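Local coordinates for tRNA (adenine(58)-N(1))-methyltransferase catalytic subunit TRM61 C-terminal domain-containing protein (Thermoplasma acidophilum, PDB 1YB2) that is a putative methyltransferase that probably transfers a methyl group from S-adenosyl-L-methionine to an adenine of tRNA, at residues A[185-188]-A[189-192]. Residues are numbered along the deposited sequence; the frame is centred on the assembly and turned at random.
Sequences ADIP and DPWN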
loop_
_atom_site.group_PDB
_atom_site.type_symbol
_atom_site.label_atom_id
_atom_site.label_comp_id
_atom_site.label_asym_id
_atom_site.label_seq_id
_atom_site.Cartn_x
_atom_site.Cartn_y
_atom_site.Cartn_z
ATOM N N ALA A 185 -7.381 11.229 -5.784
ATOM C CA ALA A 185 -7.426 12.186 -6.893
ATOM C C ALA A 185 -6.113 12.297 -7.667
ATOM O O ALA A 185 -5.052 12.564 -7.093
ATOM C CB ALA A 185 -7.857 13.554 -6.383
ATOM N N ASP A 186 -6.210 12.110 -8.982
ATOM C CA ASP A 186 -5.080 12.229 -9.882
ATOM C C ASP A 186 -5.582 13.031 -11.072
ATOM O O ASP A 186 -5.880 12.484 -12.130
ATOM C CB ASP A 186 -4.592 10.833 -10.286
ATOM C CG ASP A 186 -3.335 10.860 -11.163
ATOM O OD1 ASP A 186 -2.647 11.908 -11.279
ATOM O OD2 ASP A 186 -3.047 9.799 -11.749
ATOM N N ILE A 187 -5.737 14.328 -10.846
ATOM C CA ILE A 187 -6.159 15.282 -11.865
ATOM C C ILE A 187 -5.177 16.449 -11.924
ATOM O O ILE A 187 -4.447 16.674 -10.953
ATOM C CB ILE A 187 -7.598 15.823 -11.619
ATOM C CG1 ILE A 187 -7.769 16.314 -10.172
ATOM C CG2 ILE A 187 -8.642 14.775 -12.039
ATOM C CD1 ILE A 187 -9.076 17.060 -9.942
ATOM N N PRO A 188 -5.134 17.169 -13.070
ATOM C CA PRO A 188 -4.233 18.304 -13.294
ATOM C C PRO A 188 -4.377 19.406 -12.249
ATOM O O PRO A 188 -3.369 19.855 -11.683
ATOM C CB PRO A 188 -4.682 18.849 -14.656
ATOM C CG PRO A 188 -5.348 17.745 -15.321
ATOM C CD PRO A 188 -5.971 16.905 -14.256
ATOM N N ASP A 189 -5.610 19.837 -11.985
ATOM C CA ASP A 189 -5.827 21.040 -11.179
ATOM C C ASP A 189 -6.751 20.810 -9.976
ATOM O O ASP A 189 -7.869 21.344 -9.933
ATOM C CB ASP A 189 -6.349 22.180 -12.067
ATOM C CG ASP A 189 -7.683 21.854 -12.725
ATOM O OD1 ASP A 189 -8.005 20.651 -12.889
ATOM O OD2 ASP A 189 -8.417 22.818 -13.066
ATOM N N PRO A 190 -6.297 20.007 -8.988
ATOM C CA PRO A 190 -7.206 19.755 -7.855
ATOM C C PRO A 190 -7.583 21.003 -7.040
ATOM O O PRO A 190 -8.675 21.037 -6.464
ATOM C CB PRO A 190 -6.445 18.730 -7.009
ATOM C CG PRO A 190 -5.008 18.889 -7.389
ATOM C CD PRO A 190 -5.023 19.274 -8.848
ATOM N N TRP A 191 -6.708 22.014 -6.993
ATOM C CA TRP A 191 -7.016 23.273 -6.285
ATOM C C TRP A 191 -8.333 23.909 -6.749
ATOM O O TRP A 191 -8.965 24.648 -6.003
ATOM C CB TRP A 191 -5.846 24.282 -6.354
ATOM C CG TRP A 191 -5.324 24.481 -7.756
ATOM C CD1 TRP A 191 -5.762 25.395 -8.667
ATOM C CD2 TRP A 191 -4.315 23.702 -8.420
ATOM N NE1 TRP A 191 -5.070 25.252 -9.860
ATOM C CE2 TRP A 191 -4.182 24.219 -9.734
ATOM C CE3 TRP A 191 -3.500 22.632 -8.028
ATOM C CZ2 TRP A 191 -3.268 23.701 -10.652
ATOM C CZ3 TRP A 191 -2.596 22.115 -8.944
ATOM C CH2 TRP A 191 -2.489 22.651 -10.246
ATOM N N ASN A 192 -8.767 23.605 -7.966
ATOM C CA ASN A 192 -10.003 24.185 -8.495
ATOM C C ASN A 192 -11.238 23.387 -8.123
ATOM O O ASN A 192 -12.364 23.797 -8.447
ATOM C CB ASN A 192 -9.924 24.327 -10.018
ATOM C CG ASN A 192 -9.032 25.473 -10.454
ATOM O OD1 ASN A 192 -9.005 26.536 -9.829
ATOM N ND2 ASN A 192 -8.289 25.260 -11.527
#
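Ile187 and Pro190 make the apolar part of this local turn. The CD1 end of Ile187 lies 3.9 Å from Pro190 CA, and its CG1 is 4.2 Å from Pro190 CB. CG1 of Ile187 sits between its own backbone N and carbonyl carbon (chi1 50°), which brings that branch round to the proline. The CD atom of Pro190 approaches two backbone carbonyls, Pro188 O at 3.3 Å and Ile187 O at 3.4 Å. These are van der Waals approaches; no hydrogen bond joins 185-188 to 189-192. Pro188 O also approaches the Trp191 indole obliquely, 3.3 Å from CH2, while Asp189 CA lies over one face of that ring, displaced toward its rim.

Two hydrogen bonds within 189-192 close the 3-10 turn of residues 190-192. Asn192 ND2 donates to Asp189 OD2 at 2.9 Å, almost straight at 174°; the acceptor lies in the amide plane, but the amide meets the anti side of OD2, 27° out of the carboxylate plane. Asn192 N bonds Asp189 O at 3.1 Å, so backbone and side chain both tie Asp189 to Asn192. Asp189 OD1 is buried here without a hydrogen-bond partner in the model.

Beyond the turn, Trp191 rests on helix 214-223, with a cation-pi contact to Lys219, and Pro190 packs on Phe209 and Leu211. The Asp186-Ile187-Pro188-Asp189-Pro190 run leaves strand 180-185 of the mixed seven-stranded sheet and, with Asp186 a residue predicted to bind S-adenosyl-L-methionine, matches the loop after the fourth strand of Rossmann-like class I methyltransferases, beside the probable cofactor site.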